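Local coordinates for protein pumilio homolog 23 (Arabidopsis thaliana, PDB 5WZJ) that binds RNA sequence-specifically through its pumilio repeats, recognising a site in 18S rRNA, and probably regulates translation and mRNA stability, at residues A[20-25]-A[45-50]; A[167-172]-A[236-241]; A[379-384]-A[442-447]. One frame throughout, in Å; residues are numbered along the deposited sequence.

Interaction 1 of 3, residues A[20-25]-A[45-50]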
# COMPACT_ATOMS: atom_id res chain seq x y z
N SER A 20 15.85 40.26 3.10
CA SER A 20 16.70 39.12 2.76
C SER A 20 17.77 38.91 3.82
O SER A 20 17.96 37.79 4.31
CB SER A 20 17.36 39.33 1.40
OG SER A 20 16.41 39.25 0.36
N LYS A 21 18.50 39.98 4.16
CA LYS A 21 19.57 39.84 5.13
C LYS A 21 19.02 39.36 6.47
O LYS A 21 19.61 38.49 7.11
CB LYS A 21 20.32 41.17 5.29
CG LYS A 21 21.49 41.10 6.27
CD LYS A 21 22.66 41.96 5.82
CE LYS A 21 23.88 41.79 6.73
NZ LYS A 21 24.30 40.35 6.86
N TYR A 22 17.87 39.90 6.89
CA TYR A 22 17.31 39.50 8.18
C TYR A 22 17.07 38.00 8.24
O TYR A 22 17.54 37.32 9.16
CB TYR A 22 16.01 40.27 8.46
CG TYR A 22 15.35 39.79 9.74
CD1 TYR A 22 15.86 40.13 11.00
CD2 TYR A 22 14.23 38.97 9.70
CE1 TYR A 22 15.26 39.67 12.17
CE2 TYR A 22 13.62 38.51 10.86
CZ TYR A 22 14.14 38.86 12.09
OH TYR A 22 13.52 38.39 13.23
N PHE A 23 16.35 37.45 7.25
CA PHE A 23 16.02 36.03 7.31
C PHE A 23 17.23 35.15 7.06
O PHE A 23 17.33 34.06 7.65
CB PHE A 23 14.88 35.72 6.34
CG PHE A 23 13.56 36.25 6.80
CD1 PHE A 23 12.89 35.63 7.84
CD2 PHE A 23 13.03 37.41 6.26
CE1 PHE A 23 11.69 36.14 8.29
CE2 PHE A 23 11.83 37.91 6.71
CZ PHE A 23 11.16 37.27 7.73
N SER A 24 18.17 35.59 6.23
CA SER A 24 19.38 34.80 6.02
C SER A 24 20.23 34.76 7.28
O SER A 24 20.85 33.73 7.59
CB SER A 24 20.18 35.38 4.86
OG SER A 24 21.41 34.69 4.72
N GLU A 25 20.26 35.86 8.03
CA GLU A 25 21.04 35.88 9.26
C GLU A 25 20.40 35.00 10.32
O GLU A 25 21.11 34.33 11.09
CB GLU A 25 21.20 37.31 9.75
CG GLU A 25 22.34 38.04 9.05
CD GLU A 25 23.70 37.46 9.45
OE1 GLU A 25 24.15 36.46 8.85
OE2 GLU A 25 24.31 37.99 10.41
N GLY A 45 9.75 32.46 16.81
CA GLY A 45 8.52 33.22 16.96
C GLY A 45 8.69 34.70 16.68
O GLY A 45 7.85 35.32 16.02
N ASN A 46 9.78 35.29 17.17
CA ASN A 46 10.05 36.69 16.84
C ASN A 46 10.18 36.89 15.34
O ASN A 46 9.68 37.88 14.79
CB ASN A 46 11.32 37.17 17.55
CG ASN A 46 11.18 37.19 19.05
OD1 ASN A 46 10.07 37.13 19.59
ND2 ASN A 46 12.31 37.28 19.75
N ALA A 47 10.87 35.97 14.66
CA ALA A 47 11.07 36.14 13.23
C ALA A 47 9.76 36.04 12.47
O ALA A 47 9.57 36.75 11.48
CB ALA A 47 12.10 35.12 12.73
N LEU A 48 8.84 35.18 12.92
CA LEU A 48 7.54 35.11 12.27
C LEU A 48 6.83 36.46 12.29
O LEU A 48 6.14 36.81 11.33
CB LEU A 48 6.67 34.03 12.93
CG LEU A 48 7.07 32.59 12.62
CD1 LEU A 48 6.19 31.60 13.38
CD2 LEU A 48 6.99 32.33 11.12
N GLU A 49 7.02 37.24 13.36
CA GLU A 49 6.41 38.56 13.41
C GLU A 49 6.87 39.44 12.26
O GLU A 49 6.12 40.29 11.78
CB GLU A 49 6.70 39.24 14.75
CG GLU A 49 5.90 38.67 15.92
CD GLU A 49 6.23 39.35 17.24
OE1 GLU A 49 6.66 40.53 17.23
OE2 GLU A 49 6.06 38.70 18.29
N GLU A 50 8.10 39.24 11.79
CA GLU A 50 8.60 40.04 10.68
C GLU A 50 7.96 39.68 9.35
O GLU A 50 8.25 40.35 8.35
CB GLU A 50 10.13 39.89 10.58
CG GLU A 50 10.84 40.42 11.80
CD GLU A 50 10.49 41.87 12.09
OE1 GLU A 50 10.50 42.69 11.13
OE2 GLU A 50 10.20 42.19 13.26
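Ala47 O accepts a backbone hydrogen bond from Glu50 N at 2.9 Å, and the ring of Phe23 comes against the same oxygen. Phe23 CE1 lies 3.9 Å from Ala47 O, and Phe23 CZ lies 4.0 Å from Glu50 CB. Beside it, Tyr22 reaches across the gap between the helices. Its CA-CB bond points toward 45-50, and CG is anti to the backbone N (chi1 175°). Tyr22 OH settles on the backbone of Ala47, 3.3 Å from Ala47 CA, and is also close to the methyl of that residue. Tyr22 CE2 touches Glu50 CG at 3.5 Å and also meets Glu50 CB. The two side chains cross at about a right angle, and the Glu50 chain is bent at chi2. The two rings also brace each other. Tyr22 CD2 sits 3.8 Å above the plane of the Phe23 ring, over its centre, while Phe23 CD2 lies at the edge of the Tyr22 ring. The axes of 20-25 and 45-49 run nearly antiparallel, 165° apart in direction, with a closest approach of 11.3 Å. Ile64 and Thr51 also touch Phe23, and Leu71 of helix 64-74 touches Ala47. The contact joins helix 17-31 to helix 37-49 at the N-terminal end of the solenoid. Its chemistry is van der Waals: two aromatic side chains bridge a wide helix spacing, and the phenol contributes contact rather than a hydrogen bond between the segments.

Interaction 2 of 3, residues A[167-172]-A[236-241]. With nucleotides of chain B.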
# COMPACT_ATOMS: atom_id res chain seq x y z
N PRO A 167 2.07 6.79 3.02
CA PRO A 167 2.00 6.75 1.55
C PRO A 167 0.60 6.46 1.02
O PRO A 167 0.13 7.12 0.08
CB PRO A 167 2.97 5.61 1.18
CG PRO A 167 3.83 5.39 2.40
CD PRO A 167 3.36 6.28 3.52
N GLU A 168 -0.07 5.48 1.64
CA GLU A 168 -1.39 5.07 1.18
C GLU A 168 -2.40 6.21 1.27
O GLU A 168 -3.26 6.35 0.39
CB GLU A 168 -1.84 3.86 1.99
CG GLU A 168 -3.15 3.24 1.53
CD GLU A 168 -3.77 2.37 2.60
OE1 GLU A 168 -4.68 2.85 3.32
OE2 GLU A 168 -3.33 1.20 2.75
N LEU A 169 -2.31 7.04 2.31
CA LEU A 169 -3.24 8.16 2.45
C LEU A 169 -3.06 9.23 1.37
O LEU A 169 -4.01 9.99 1.13
CB LEU A 169 -3.10 8.78 3.84
CG LEU A 169 -3.78 8.04 5.00
CD1 LEU A 169 -3.57 8.76 6.32
CD2 LEU A 169 -5.26 7.87 4.71
N TYR A 170 -1.90 9.30 0.71
CA TYR A 170 -1.59 10.44 -0.20
C TYR A 170 -1.59 10.33 -1.77
O TYR A 170 -1.11 11.27 -2.39
CB TYR A 170 -0.22 11.00 0.19
CG TYR A 170 -0.23 11.89 1.44
CD1 TYR A 170 -0.07 11.34 2.71
CD2 TYR A 170 -0.38 13.27 1.34
CE1 TYR A 170 -0.06 12.15 3.85
CE2 TYR A 170 -0.37 14.09 2.48
CZ TYR A 170 -0.21 13.52 3.72
OH TYR A 170 -0.20 14.31 4.85
N GLY A 171 -2.02 9.27 -2.45
CA GLY A 171 -2.10 7.90 -2.03
C GLY A 171 -1.21 7.12 -3.00
O GLY A 171 -1.55 6.91 -4.18
N ALA A 172 -0.04 6.73 -2.52
CA ALA A 172 0.90 5.90 -3.26
C ALA A 172 0.58 4.43 -3.03
O ALA A 172 -0.22 4.05 -2.18
CB ALA A 172 2.33 6.22 -2.82
N ALA A 236 -9.53 12.09 0.98
CA ALA A 236 -10.73 12.31 1.79
C ALA A 236 -11.50 11.01 2.01
O ALA A 236 -11.94 10.72 3.14
CB ALA A 236 -11.63 13.37 1.14
N LEU A 237 -11.67 10.20 0.96
CA LEU A 237 -12.45 8.98 1.14
C LEU A 237 -11.77 8.02 2.10
O LEU A 237 -12.43 7.41 2.96
CB LEU A 237 -12.70 8.31 -0.21
CG LEU A 237 -13.69 9.01 -1.15
CD1 LEU A 237 -13.49 8.50 -2.58
CD2 LEU A 237 -15.13 8.75 -0.69
N ARG A 238 -10.44 7.87 1.99
CA ARG A 238 -9.70 7.00 2.90
C ARG A 238 -9.86 7.45 4.35
O ARG A 238 -9.99 6.61 5.25
CB ARG A 238 -8.21 6.98 2.54
CG ARG A 238 -7.88 6.26 1.25
CD ARG A 238 -6.37 6.14 1.06
NE ARG A 238 -5.95 6.44 -0.31
CZ ARG A 238 -5.76 5.53 -1.26
NH1 ARG A 238 -5.95 4.24 -1.00
NH2 ARG A 238 -5.37 5.93 -2.48
N LEU A 239 -9.85 8.76 4.59
CA LEU A 239 -10.04 9.27 5.95
C LEU A 239 -11.44 8.99 6.48
O LEU A 239 -11.64 9.01 7.70
CB LEU A 239 -9.75 10.78 5.98
CG LEU A 239 -8.31 11.20 5.59
CD1 LEU A 239 -8.20 12.70 5.41
CD2 LEU A 239 -7.30 10.72 6.63
N MET A 240 -12.42 8.74 5.61
CA MET A 240 -13.80 8.50 6.02
C MET A 240 -14.13 7.01 6.14
O MET A 240 -15.31 6.66 6.27
CB MET A 240 -14.76 9.17 5.03
CG MET A 240 -14.78 10.69 5.13
SD MET A 240 -15.48 11.23 6.71
CE MET A 240 -15.48 13.03 6.48
N LEU A 241 -13.12 6.14 6.08
CA LEU A 241 -13.33 4.71 6.23
C LEU A 241 -14.18 4.43 7.46
O LEU A 241 -13.96 5.01 8.53
CB LEU A 241 -11.97 4.00 6.32
CG LEU A 241 -11.94 2.47 6.48
CD1 LEU A 241 -12.30 1.77 5.19
CD2 LEU A 241 -10.59 1.99 6.98
P C B 9 4.38 10.29 -11.92
OP1 C B 9 5.40 10.73 -12.90
OP2 C B 9 4.71 9.22 -10.94
O5' C B 9 3.93 11.55 -11.04
C5' C B 9 3.49 12.77 -11.62
C4' C B 9 3.15 13.77 -10.53
O4' C B 9 2.02 13.29 -9.78
C3' C B 9 4.26 14.01 -9.51
O3' C B 9 4.94 15.21 -9.85
C2' C B 9 3.56 14.11 -8.15
O2' C B 9 3.58 15.44 -7.64
C1' C B 9 2.11 13.70 -8.45
N1 C B 9 1.61 12.61 -7.57
C2 C B 9 0.94 13.02 -6.43
O2 C B 9 0.81 14.25 -6.27
N3 C B 9 0.45 12.08 -5.58
C4 C B 9 0.63 10.79 -5.84
N4 C B 9 0.15 9.90 -4.97
C5 C B 9 1.33 10.35 -7.01
C6 C B 9 1.81 11.28 -7.85
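Arg238 lays its guanidinium against the backbone of Glu168, with Glu168 O over one face of the flat group. Glu168 O is 3.1 Å from Arg238 CZ and 2.8 Å from Arg238 NE. The N-H direction is poor for a hydrogen bond, so this is a carbonyl resting on a cationic face. The Arg238 chain bends at chi3 (-136°), and this turn brings NE close to Glu168 O. The positive charge probably still attracts the carbonyl oxygen. Arg238 NH1 also forms a long, weak ion pair with Glu295. The Glu168 side chain crosses Arg238 obliquely, its carboxylate plane 37° from the guanidinium. Its charged atoms do not touch the arginine, and the residue is poorly ordered. Beside this polar contact, the side chains of Leu169 and Arg238 run antiparallel, and Leu169 CD2 packs on Arg238 CB at 3.8 Å. Leu169 CD2 also meets Leu239 CD2 at 4.0 Å, the two leucines crossing at about a right angle. The same loop has a cis peptide between Tyr170 and Gly171 and presents a backbone carbonyl to RNA. Tyr170 O accepts from N4 of C9 of chain B at 3.2 Å, with an N-H...O angle of 167°, and from Arg153 NH1. Residues 167-171 belong to Pumilio repeat 3 and 236-241 to repeat 4, so the contact joins consecutive repeats at the RNA-binding surface. Leu169 and Leu239 reach back to Cys157 and Leu156 respectively. The loop thus sits on helix 227-239, among helices 146-160 and 284-296 and nearby loop residues.

Interaction 3 of 3, residues A[379-384]-A[442-447]; sequences KCCEAL and DHIQPY
Tyr447 OH donates a hydrogen bond to Cys381 O at 2.7 Å. The donor lies in the carbonyl plane, on a lone pair, with a C=O...O angle of 133°, and the oxygen sits at the edge of the tyrosine ring. Leu384 crosses the tyrosine at about a right angle. Its CB lies 3.3 Å from Tyr447 OH, and its CG, anti to the backbone N (chi1 175°), is also close to that hydroxyl. The hydroxyl is thus held between a helix carbonyl and an apolar side chain. Cys381 fills the next place. Its SG packs on Ile444 CG2 at 3.7 Å, and its CB rests 3.5 Å from His443 O. That carbonyl also takes a hydrogen bond from a water at 2.6 Å. The same water donates to Glu382 OE2 at 2.8 Å and so bridges the segments. Glu382 OE2 also touches Pro446 CG at 3.8 Å. The other oxygen, Glu382 OE1, forms a salt bridge with Arg395, which probably helps to hold the carboxylate's orientation and packs on Pro446. On the apolar side, Ile436 of helix 427-436 meets Cys381, Ile444 and Tyr447. Ile444 is the N-cap residue of helix 445-453, and Pro446 lies in its first turn. The contact therefore docks the start of one helix against the side of helix 377-388. Such helix-on-helix stacking is consistent with the right-handed superhelix formed by pumilio-type repeats.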
# COMPACT_ATOMS: atom_id res chain seq x y z
N LYS A 379 -12.93 -24.29 -8.15
CA LYS A 379 -13.06 -23.81 -9.53
C LYS A 379 -11.98 -22.79 -9.87
O LYS A 379 -11.47 -22.77 -11.00
CB LYS A 379 -14.45 -23.22 -9.75
CG LYS A 379 -15.54 -24.26 -9.99
CD LYS A 379 -16.91 -23.59 -9.98
CE LYS A 379 -18.05 -24.60 -9.99
NZ LYS A 379 -18.34 -25.07 -11.36
N CYS A 380 -11.64 -21.90 -8.93
CA CYS A 380 -10.60 -20.91 -9.19
C CYS A 380 -9.23 -21.56 -9.32
O CYS A 380 -8.46 -21.23 -10.23
CB CYS A 380 -10.59 -19.86 -8.08
SG CYS A 380 -11.96 -18.67 -8.25
N CYS A 381 -8.90 -22.47 -8.41
CA CYS A 381 -7.60 -23.14 -8.47
C CYS A 381 -7.45 -23.94 -9.77
O CYS A 381 -6.40 -23.90 -10.41
CB CYS A 381 -7.43 -24.06 -7.27
SG CYS A 381 -7.37 -23.23 -5.66
N GLU A 382 -8.51 -24.64 -10.18
CA GLU A 382 -8.42 -25.45 -11.40
C GLU A 382 -8.39 -24.57 -12.63
O GLU A 382 -7.70 -24.89 -13.60
CB GLU A 382 -9.59 -26.44 -11.48
CG GLU A 382 -9.46 -27.61 -10.49
CD GLU A 382 -8.18 -28.41 -10.70
OE1 GLU A 382 -7.76 -28.57 -11.87
OE2 GLU A 382 -7.60 -28.88 -9.68
N ALA A 383 -9.14 -23.46 -12.63
CA ALA A 383 -9.10 -22.56 -13.77
C ALA A 383 -7.70 -21.98 -13.96
O ALA A 383 -7.24 -21.80 -15.10
CB ALA A 383 -10.13 -21.44 -13.60
N LEU A 384 -7.00 -21.69 -12.86
CA LEU A 384 -5.63 -21.18 -12.96
C LEU A 384 -4.70 -22.22 -13.58
O LEU A 384 -3.90 -21.90 -14.47
CB LEU A 384 -5.12 -20.75 -11.59
CG LEU A 384 -3.65 -20.31 -11.59
CD1 LEU A 384 -3.41 -19.12 -12.55
CD2 LEU A 384 -3.17 -19.97 -10.18
N ASP A 442 -7.24 -30.16 -0.23
CA ASP A 442 -8.19 -30.75 -1.18
C ASP A 442 -8.28 -29.97 -2.48
O ASP A 442 -8.61 -30.54 -3.53
CB ASP A 442 -9.61 -30.81 -0.58
CG ASP A 442 -9.70 -31.64 0.67
OD1 ASP A 442 -8.82 -32.49 0.92
OD2 ASP A 442 -10.69 -31.45 1.41
N HIS A 443 -8.04 -28.66 -2.44
CA HIS A 443 -8.28 -27.84 -3.62
C HIS A 443 -7.04 -27.63 -4.46
O HIS A 443 -7.15 -27.08 -5.57
CB HIS A 443 -8.83 -26.46 -3.21
CG HIS A 443 -10.13 -26.54 -2.47
ND1 HIS A 443 -11.14 -27.40 -2.84
CD2 HIS A 443 -10.58 -25.87 -1.38
CE1 HIS A 443 -12.16 -27.26 -2.01
NE2 HIS A 443 -11.85 -26.34 -1.12
N ILE A 444 -5.87 -28.02 -3.97
CA ILE A 444 -4.62 -27.57 -4.59
C ILE A 444 -3.65 -28.73 -4.77
O ILE A 444 -2.43 -28.52 -4.79
CB ILE A 444 -3.99 -26.44 -3.76
CG1 ILE A 444 -3.72 -26.93 -2.34
CG2 ILE A 444 -4.91 -25.21 -3.74
CD1 ILE A 444 -2.83 -26.02 -1.51
N GLN A 445 -4.16 -29.96 -4.91
CA GLN A 445 -3.26 -31.09 -5.13
C GLN A 445 -2.30 -30.89 -6.30
O GLN A 445 -1.11 -31.22 -6.15
CB GLN A 445 -4.09 -32.38 -5.28
CG GLN A 445 -4.70 -32.83 -3.94
CD GLN A 445 -3.64 -33.20 -2.92
OE1 GLN A 445 -2.89 -34.15 -3.13
NE2 GLN A 445 -3.55 -32.44 -1.82
N PRO A 446 -2.71 -30.35 -7.46
CA PRO A 446 -1.73 -30.12 -8.53
C PRO A 446 -0.59 -29.20 -8.11
O PRO A 446 0.55 -29.38 -8.57
CB PRO A 446 -2.56 -29.50 -9.65
CG PRO A 446 -3.98 -29.87 -9.35
CD PRO A 446 -4.08 -29.97 -7.87
N TYR A 447 -0.86 -28.21 -7.24
CA TYR A 447 0.20 -27.29 -6.84
C TYR A 447 1.17 -27.95 -5.88
O TYR A 447 2.38 -27.77 -5.99
CB TYR A 447 -0.40 -26.02 -6.21
CG TYR A 447 -1.29 -25.26 -7.14
CD1 TYR A 447 -2.63 -25.63 -7.29
CD2 TYR A 447 -0.81 -24.19 -7.90
CE1 TYR A 447 -3.47 -24.94 -8.14
CE2 TYR A 447 -1.65 -23.49 -8.77
CZ TYR A 447 -2.98 -23.88 -8.88
OH TYR A 447 -3.85 -23.21 -9.73
O HOH W 1 -6.19 -27.25 -7.95

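Overall arrangement
The three contacts are spread along one helical solenoid and do not touch. Interaction 1 is at the N-terminal end, interaction 2 near the centre of the chain, and interaction 3 beyond it on the other side. Each holds different elements. Interaction 3 is the more buried, with four of seven touching residues buried, whereas interaction 1 has two of five exposed. Interaction 1 sets two aromatic rings against Ala47 and the aliphatic part of Glu50, with no polar bond between the segments. Interaction 2 seats a loop on a helix and alone has a residue hydrogen-bonded to RNA. Interaction 3 adds a direct hydrogen bond and a water bridge. The nearest atoms of interactions 1 and 3 are about 12 Å from the RNA.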